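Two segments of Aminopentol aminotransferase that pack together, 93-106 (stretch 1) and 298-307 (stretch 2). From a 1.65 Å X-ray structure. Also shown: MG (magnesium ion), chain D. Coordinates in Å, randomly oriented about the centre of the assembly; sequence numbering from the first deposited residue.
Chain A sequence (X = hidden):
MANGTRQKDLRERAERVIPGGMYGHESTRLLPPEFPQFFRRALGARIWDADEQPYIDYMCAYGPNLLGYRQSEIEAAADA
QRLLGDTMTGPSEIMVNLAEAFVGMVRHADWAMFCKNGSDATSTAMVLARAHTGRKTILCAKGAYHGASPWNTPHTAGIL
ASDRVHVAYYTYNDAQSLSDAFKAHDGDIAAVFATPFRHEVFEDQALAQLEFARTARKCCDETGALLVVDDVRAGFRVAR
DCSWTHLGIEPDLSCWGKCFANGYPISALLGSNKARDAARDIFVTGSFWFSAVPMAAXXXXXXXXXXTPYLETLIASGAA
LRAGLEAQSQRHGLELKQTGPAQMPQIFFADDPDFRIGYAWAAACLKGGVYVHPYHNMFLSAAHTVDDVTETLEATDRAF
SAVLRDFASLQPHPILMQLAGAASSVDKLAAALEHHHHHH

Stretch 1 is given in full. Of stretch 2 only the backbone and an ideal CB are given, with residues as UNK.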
ATOM      1  N   GLU A  93     -10.869  12.432  12.254  1.00 19.24           N
ATOM      2  CA  GLU A  93     -10.489  13.819  12.445  1.00 19.60           C
ATOM      3  C   GLU A  93      -8.960  13.993  12.550  1.00 17.76           C
ATOM      4  O   GLU A  93      -8.471  15.050  12.198  1.00 19.16           O
ATOM      5  CB  GLU A  93     -11.152  14.387  13.710  1.00 21.80           C
ATOM      6  CG  GLU A  93     -10.764  13.664  14.991  1.00 22.95           C
ATOM      7  CD  GLU A  93     -11.532  14.110  16.230  1.00 28.40           C
ATOM      8  OE1 GLU A  93     -12.488  14.902  16.092  1.00 28.70           O
ATOM      9  OE2 GLU A  93     -11.179  13.662  17.305  1.00 30.10           O
ATOM     10  N   ILE A  94      -8.212  13.012  13.077  1.00 18.57           N
ATOM     11  CA  ILE A  94      -6.758  13.201  13.295  1.00 19.97           C
ATOM     12  C   ILE A  94      -5.991  13.284  11.960  1.00 21.42           C
ATOM     13  O   ILE A  94      -4.834  13.738  11.963  1.00 20.00           O
ATOM     14  CB  ILE A  94      -6.115  12.175  14.244  1.00 19.07           C
ATOM     15  CG1 ILE A  94      -6.041  10.778  13.651  1.00 18.59           C
ATOM     16  CG2 ILE A  94      -6.794  12.169  15.603  1.00 19.56           C
ATOM     17  CD1 ILE A  94      -5.152   9.859  14.413  1.00 19.24           C
ATOM     18  N   MET A  95      -6.614  12.869  10.847  1.00 19.16           N
ATOM     19  CA  MET A  95      -6.060  13.112   9.501  1.00 19.61           C
ATOM     20  C   MET A  95      -5.747  14.602   9.304  1.00 20.61           C
ATOM     21  O   MET A  95      -4.701  14.950   8.731  1.00 20.08           O
ATOM     22  CB  MET A  95      -6.985  12.634   8.381  1.00 18.47           C
ATOM     23  CG  MET A  95      -6.339  12.712   6.997  1.00 20.25           C
ATOM     24  SD  MET A  95      -7.455  12.141   5.705  1.00 21.05           S
ATOM     25  CE  MET A  95      -6.402  12.332   4.264  1.00 20.78           C
ATOM     26  N   VAL A  96      -6.628  15.468   9.804  1.00 19.64           N
ATOM     27  CA  VAL A  96      -6.450  16.904   9.698  1.00 20.28           C
ATOM     28  C   VAL A  96      -5.233  17.333  10.525  1.00 21.53           C
ATOM     29  O   VAL A  96      -4.406  18.125  10.037  1.00 22.71           O
ATOM     30  CB  VAL A  96      -7.723  17.695  10.077  1.00 20.49           C
ATOM     31  CG1 VAL A  96      -7.490  19.199   9.960  1.00 21.89           C
ATOM     32  CG2 VAL A  96      -8.902  17.274   9.222  1.00 21.14           C
ATOM     33  N   ASN A  97      -5.112  16.816  11.747  1.00 21.50           N
ATOM     34  CA  ASN A  97      -3.993  17.120  12.636  1.00 22.20           C
ATOM     35  C   ASN A  97      -2.669  16.659  12.006  1.00 20.49           C
ATOM     36  O   ASN A  97      -1.675  17.367  12.088  1.00 19.58           O
ATOM     37  CB  ASN A  97      -4.175  16.497  14.015  1.00 22.96           C
ATOM     38  CG  ASN A  97      -5.398  17.069  14.699  1.00 25.86           C
ATOM     39  OD1 ASN A  97      -6.513  16.833  14.280  1.00 30.95           O
ATOM     40  ND2 ASN A  97      -5.189  17.894  15.691  1.00 29.98           N
ATOM     41  N   LEU A  98      -2.673  15.472  11.402  1.00 18.96           N
ATOM     42  CA  LEU A  98      -1.455  14.945  10.767  1.00 18.69           C
ATOM     43  C   LEU A  98      -1.053  15.834   9.579  1.00 19.08           C
ATOM     44  O   LEU A  98       0.120  16.201   9.474  1.00 17.17           O
ATOM     45  CB  LEU A  98      -1.663  13.494  10.346  1.00 18.44           C
ATOM     46  CG  LEU A  98      -0.540  12.881   9.522  1.00 18.17           C
ATOM     47  CD1 LEU A  98       0.768  12.846  10.297  1.00 18.09           C
ATOM     48  CD2 LEU A  98      -0.945  11.516   9.036  1.00 18.61           C
ATOM     49  N   ALA A  99      -2.002  16.201   8.713  1.00 18.84           N
ATOM     50  CA  ALA A  99      -1.684  17.020   7.558  1.00 18.91           C
ATOM     51  C   ALA A  99      -1.146  18.375   8.017  1.00 21.16           C
ATOM     52  O   ALA A  99      -0.195  18.880   7.431  1.00 20.15           O
ATOM     53  CB  ALA A  99      -2.866  17.176   6.651  1.00 19.25           C
ATOM     54  N   GLU A 100      -1.747  18.949   9.070  1.00 21.00           N
ATOM     55  CA  GLU A 100      -1.245  20.220   9.642  1.00 22.71           C
ATOM     56  C   GLU A 100       0.197  20.046  10.117  1.00 22.77           C
ATOM     57  O   GLU A 100       1.049  20.884   9.848  1.00 22.61           O
ATOM     58  CB  GLU A 100      -2.117  20.726  10.793  1.00 22.14           C
ATOM     59  CG  GLU A 100      -3.423  21.297  10.302  1.00 22.84           C
ATOM     60  CD  GLU A 100      -4.496  21.560  11.358  1.00 23.98           C
ATOM     61  OE1 GLU A 100      -4.392  20.998  12.476  1.00 24.87           O
ATOM     62  OE2 GLU A 100      -5.438  22.317  11.039  1.00 23.15           O
ATOM     63  N   ALA A 101       0.461  18.966  10.840  1.00 22.93           N
ATOM     64  CA  ALA A 101       1.800  18.769  11.416  1.00 22.37           C
ATOM     65  C   ALA A 101       2.828  18.609  10.287  1.00 21.93           C
ATOM     66  O   ALA A 101       3.919  19.217  10.319  1.00 21.97           O
ATOM     67  CB  ALA A 101       1.820  17.606  12.361  1.00 21.11           C
ATOM     68  N   PHE A 102       2.500  17.787   9.295  1.00 19.67           N
ATOM     69  CA  PHE A 102       3.482  17.442   8.271  1.00 21.97           C
ATOM     70  C   PHE A 102       3.736  18.672   7.388  1.00 20.60           C
ATOM     71  O   PHE A 102       4.869  18.994   7.108  1.00 20.67           O
ATOM     72  CB  PHE A 102       3.036  16.196   7.504  1.00 21.10           C
ATOM     73  CG  PHE A 102       4.135  15.292   7.000  1.00 19.87           C
ATOM     74  CD1 PHE A 102       5.336  15.805   6.508  1.00 22.74           C
ATOM     75  CD2 PHE A 102       3.942  13.924   6.953  1.00 19.15           C
ATOM     76  CE1 PHE A 102       6.334  14.960   6.044  1.00 20.90           C
ATOM     77  CE2 PHE A 102       4.931  13.080   6.460  1.00 19.30           C
ATOM     78  CZ  PHE A 102       6.119  13.602   5.995  1.00 19.86           C
ATOM     79  N   VAL A 103       2.675  19.374   6.997  1.00 20.92           N
ATOM     80  CA  VAL A 103       2.792  20.563   6.188  1.00 21.78           C
ATOM     81  C   VAL A 103       3.563  21.655   6.953  1.00 23.12           C
ATOM     82  O   VAL A 103       4.381  22.393   6.341  1.00 22.67           O
ATOM     83  CB  VAL A 103       1.417  21.096   5.756  1.00 21.98           C
ATOM     84  CG1 VAL A 103       1.498  22.525   5.251  1.00 23.57           C
ATOM     85  CG2 VAL A 103       0.774  20.200   4.717  1.00 22.03           C
ATOM     86  N   GLY A 104       3.328  21.763   8.266  1.00 22.01           N
ATOM     87  CA  GLY A 104       4.047  22.725   9.063  1.00 22.40           C
ATOM     88  C   GLY A 104       5.555  22.457   9.090  1.00 24.09           C
ATOM     89  O   GLY A 104       6.316  23.381   9.221  1.00 25.52           O
ATOM     90  N   MET A 105       5.983  21.190   9.008  1.00 21.42           N
ATOM     91  CA  MET A 105       7.394  20.821   9.168  1.00 22.69           C
ATOM     92  C   MET A 105       8.175  20.981   7.858  1.00 23.42           C
ATOM     93  O   MET A 105       9.369  21.115   7.904  1.00 24.30           O
ATOM     94  CB  MET A 105       7.530  19.369   9.645  1.00 21.48           C
ATOM     95  CG  MET A 105       7.152  19.194  11.117  1.00 22.63           C
ATOM     96  SD  MET A 105       6.928  17.466  11.612  1.00 21.34           S
ATOM     97  CE  MET A 105       8.631  16.905  11.667  1.00 20.77           C
ATOM     98  N   VAL A 106       7.494  20.908   6.707  1.00 22.31           N
ATOM     99  CA  VAL A 106       8.117  20.854   5.377  1.00 21.96           C
ATOM    100  C   VAL A 106       7.939  22.226   4.713  1.00 22.23           C
ATOM    101  O   VAL A 106       6.835  22.605   4.295  1.00 21.60           O
ATOM    102  CB  VAL A 106       7.541  19.685   4.546  1.00 22.32           C
ATOM    103  CG1 VAL A 106       8.129  19.576   3.135  1.00 21.72           C
ATOM    104  CG2 VAL A 106       7.708  18.378   5.280  1.00 21.72           C
ATOM    105  N   UNK A 298       2.070   8.413  13.276  1.00 17.40           N
ATOM    106  CA  UNK A 298       2.839   9.383  12.528  1.00 17.10           C
ATOM    107  C   UNK A 298       2.845  10.707  13.294  1.00 19.98           C
ATOM    108  O   UNK A 298       3.869  11.384  13.354  1.00 18.18           O
ATOM    109  CB  UNK A 298       2.270   9.562  11.119  1.00 17.10           C
ATOM    110  N   UNK A 299       1.692  11.093  13.867  1.00 18.18           N
ATOM    111  CA  UNK A 299       1.631  12.342  14.617  1.00 18.22           C
ATOM    112  C   UNK A 299       2.663  12.288  15.751  1.00 18.95           C
ATOM    113  O   UNK A 299       3.333  13.272  16.022  1.00 19.11           O
ATOM    114  CB  UNK A 299       0.223  12.583  15.166  1.00 18.22           C
ATOM    115  N   UNK A 300       2.744  11.170  16.456  1.00 18.80           N
ATOM    116  CA  UNK A 300       3.631  11.098  17.606  1.00 20.33           C
ATOM    117  C   UNK A 300       5.109  11.011  17.170  1.00 21.21           C
ATOM    118  O   UNK A 300       5.970  11.600  17.786  1.00 18.84           O
ATOM    119  CB  UNK A 300       3.261   9.894  18.474  1.00 20.33           C
ATOM    120  N   UNK A 301       5.397  10.220  16.131  1.00 19.91           N
ATOM    121  CA  UNK A 301       6.725  10.170  15.515  1.00 18.78           C
ATOM    122  C   UNK A 301       7.157  11.571  15.059  1.00 19.07           C
ATOM    123  O   UNK A 301       8.256  12.006  15.393  1.00 20.52           O
ATOM    124  CB  UNK A 301       6.730   9.200  14.332  1.00 18.78           C
ATOM    125  N   UNK A 302       6.296  12.296  14.329  1.00 18.06           N
ATOM    126  CA  UNK A 302       6.646  13.634  13.894  1.00 18.84           C
ATOM    127  C   UNK A 302       6.894  14.561  15.106  1.00 20.99           C
ATOM    128  O   UNK A 302       7.774  15.427  15.022  1.00 18.43           O
ATOM    129  CB  UNK A 302       5.539  14.199  13.002  1.00 18.84           C
ATOM    130  N   UNK A 303       6.139  14.399  16.209  1.00 19.91           N
ATOM    131  CA  UNK A 303       6.356  15.237  17.406  1.00 21.72           C
ATOM    132  C   UNK A 303       7.771  14.976  17.961  1.00 19.40           C
ATOM    133  O   UNK A 303       8.512  15.891  18.309  1.00 20.23           O
ATOM    134  CB  UNK A 303       5.298  14.947  18.473  1.00 21.72           C
ATOM    135  N   UNK A 304       8.132  13.709  18.080  1.00 19.20           N
ATOM    136  CA  UNK A 304       9.421  13.331  18.560  1.00 19.62           C
ATOM    137  C   UNK A 304      10.528  13.888  17.648  1.00 22.13           C
ATOM    138  O   UNK A 304      11.570  14.336  18.150  1.00 22.21           O
ATOM    139  CB  UNK A 304       9.510  11.807  18.664  1.00 19.62           C
ATOM    140  N   UNK A 305      10.293  13.906  16.330  1.00 20.39           N
ATOM    141  CA  UNK A 305      11.266  14.419  15.372  1.00 19.91           C
ATOM    142  C   UNK A 305      11.477  15.911  15.643  1.00 21.71           C
ATOM    143  O   UNK A 305      12.601  16.382  15.629  1.00 20.84           O
ATOM    144  CB  UNK A 305      10.802  14.181  13.934  1.00 19.91           C
ATOM    145  N   UNK A 306      10.388  16.647  15.890  1.00 21.22           N
ATOM    146  CA  UNK A 306      10.484  18.053  16.134  1.00 23.74           C
ATOM    147  C   UNK A 306      11.116  18.329  17.506  1.00 23.78           C
ATOM    148  O   UNK A 306      11.794  19.304  17.606  1.00 26.93           O
ATOM    149  CB  UNK A 306       9.099  18.695  16.032  1.00 23.74           C
ATOM    150  N   UNK A 307      10.852  17.512  18.537  1.00 24.17           N
ATOM    151  CA  UNK A 307      11.034  17.935  19.925  1.00 26.00           C
ATOM    152  C   UNK A 307      12.248  17.303  20.615  1.00 26.44           C
ATOM    153  O   UNK A 307      12.547  17.688  21.748  1.00 28.21           O
ATOM    154  CB  UNK A 307       9.773  17.601  20.724  1.00 26.00           C
TER
HETATM  155 MG    MG D 502       5.036  24.007   4.960  1.00 27.36          MG

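Both stretches are helical and run in nearly the same direction, at 27° to each other, with axes 9.8 Å apart at closest approach. That spacing leaves room for side chains of moderate size between them.

At position 298 the CA-to-CB bond points toward stretch 1, and the ideal CB already lies 3.7 Å from Leu98 CD1. With contact made at the first carbon, a small apolar residue suffices. It is alanine: Ala298 CB rests on that methyl.

Position 299 points sideways, its ideal CB 4.9 Å from Leu98 CD1, and the CA of position 299 is 5.6 Å from Leu98 CA. A side chain must reach along Leu98 toward Ile94 and Asn97, so an aliphatic side chain of medium length, such as leucine, isoleucine or methionine, would suit. Ile299 is deposited, with chi1 m and chi2 t. Its CG1 packs 3.8 Å from Leu98 CB, and its CD1 extends to 3.9 Å from Asn97 CB and 3.6 Å from Ile94 O.

Positions 300 and 301 are out of reach of stretch 1, which therefore sets no preference; they hold Glu300 and Thr301.

At position 302 the CA-to-CB bond points toward stretch 1, into a hollow lined by Leu98, Ala101, Phe102 and Met105. The small Ala101 leaves space, and the other walls are apolar, so leucine, isoleucine or methionine could fill it. Leu302 does, as a knob in a hole: its CD1 lies 3.7 Å from Leu98 CD1 and 4.0 Å from Phe102 CD2, while its CB lies 3.8 Å from Met105 SD.

Position 303 points away, where a long polar residue is acceptable. Arg303 forms salt bridges within its own helix, NH2 to Glu300 OE2 at 2.7 Å and NH1 to OE1 of the residue at 307 at 3.0 Å. Position 304, beyond reach of stretch 1, is Ile304.

Position 305 points toward stretch 1, its ideal CB 4.2 Å from Met105 CE. Several aliphatic residues could meet this methyl; Ile305 does so with CG2, 3.6 Å from Met105 CE.

Position 306 also points toward stretch 1, but its ideal CB is 4.7 Å from Met105 CE, and the thioether sulfur offers a modest acceptor. A long side chain, aliphatic or carrying a donor, could lie along Met105. Arg306 folds back toward Ala101: its NH2 lies 4.0 Å from Ala101 CB and donates a weak hydrogen bond to Met105 SD at 3.4 Å, the sulfur sitting at the guanidinium edge, where N-H groups point.

Position 307 is out of reach of stretch 1; Glu307 there is the second partner of Arg303.

Stretch 2 298-307: AIETLRIIRE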
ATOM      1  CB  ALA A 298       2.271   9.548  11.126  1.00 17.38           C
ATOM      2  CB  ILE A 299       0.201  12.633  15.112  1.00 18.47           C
ATOM      3  CG1 ILE A 299      -0.693  13.053  13.942  1.00 20.13           C
ATOM      4  CG2 ILE A 299       0.172  13.664  16.217  1.00 18.76           C
ATOM      5  CD1 ILE A 299      -2.173  13.120  14.309  1.00 20.52           C
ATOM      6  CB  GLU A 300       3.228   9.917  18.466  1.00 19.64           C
ATOM      7  CG  GLU A 300       4.048   9.751  19.728  1.00 20.45           C
ATOM      8  CD  GLU A 300       3.928  10.872  20.743  1.00 24.18           C
ATOM      9  OE1 GLU A 300       3.160  11.778  20.531  1.00 24.22           O
ATOM     10  OE2 GLU A 300       4.652  10.826  21.727  1.00 29.65           O
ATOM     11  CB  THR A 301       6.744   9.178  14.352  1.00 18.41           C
ATOM     12  OG1 THR A 301       6.340   7.890  14.814  1.00 17.70           O
ATOM     13  CG2 THR A 301       8.108   9.105  13.713  1.00 18.60           C
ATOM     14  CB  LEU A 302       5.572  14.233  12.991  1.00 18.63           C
ATOM     15  CG  LEU A 302       5.366  13.581  11.620  1.00 18.71           C
ATOM     16  CD1 LEU A 302       4.186  14.224  10.901  1.00 19.92           C
ATOM     17  CD2 LEU A 302       6.629  13.630  10.760  1.00 17.90           C
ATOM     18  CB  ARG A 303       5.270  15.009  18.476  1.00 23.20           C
ATOM     19  CG  ARG A 303       5.426  15.882  19.725  1.00 24.06           C
ATOM     20  CD  ARG A 303       4.753  15.369  20.988  1.00 27.11           C
ATOM     21  NE  ARG A 303       5.193  14.045  21.445  1.00 28.08           N
ATOM     22  CZ  ARG A 303       6.320  13.796  22.087  1.00 26.89           C
ATOM     23  NH1 ARG A 303       7.180  14.771  22.324  1.00 32.66           N
ATOM     24  NH2 ARG A 303       6.600  12.570  22.479  1.00 29.78           N
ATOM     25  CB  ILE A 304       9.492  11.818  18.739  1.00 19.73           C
ATOM     26  CG1 ILE A 304       8.561  11.377  19.874  1.00 20.69           C
ATOM     27  CG2 ILE A 304      10.919  11.351  18.962  1.00 19.10           C
ATOM     28  CD1 ILE A 304       8.449   9.919  20.031  1.00 22.22           C
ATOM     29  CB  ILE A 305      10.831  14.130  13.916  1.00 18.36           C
ATOM     30  CG1 ILE A 305      10.986  12.647  13.557  1.00 17.30           C
ATOM     31  CG2 ILE A 305      11.509  15.052  12.920  1.00 17.48           C
ATOM     32  CD1 ILE A 305      10.352  12.264  12.211  1.00 18.90           C
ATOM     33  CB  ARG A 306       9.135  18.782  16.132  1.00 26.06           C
ATOM     34  CG  ARG A 306       8.338  18.715  14.842  1.00 24.40           C
ATOM     35  CD  ARG A 306       7.169  19.685  14.840  1.00 23.50           C
ATOM     36  NE  ARG A 306       6.191  19.313  15.848  1.00 24.00           N
ATOM     37  CZ  ARG A 306       5.304  18.327  15.722  1.00 22.54           C
ATOM     38  NH1 ARG A 306       4.493  18.043  16.724  1.00 21.41           N
ATOM     39  NH2 ARG A 306       5.188  17.674  14.583  1.00 19.13           N
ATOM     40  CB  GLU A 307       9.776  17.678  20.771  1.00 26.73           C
ATOM     41  CG  GLU A 307       8.708  18.713  20.474  1.00 28.40           C
ATOM     42  CD  GLU A 307       7.383  18.610  21.195  1.00 28.30           C
ATOM     43  OE1 GLU A 307       7.229  17.749  22.044  1.00 28.88           O
ATOM     44  OE2 GLU A 307       6.504  19.379  20.840  1.00 32.67           O
TER
HETATM   45  O   HOH W   1       6.529  24.734   6.700  1.00 26.54           O
HETATM   46  O   HOH W   2       3.307  25.565   5.689  1.00 28.61           O
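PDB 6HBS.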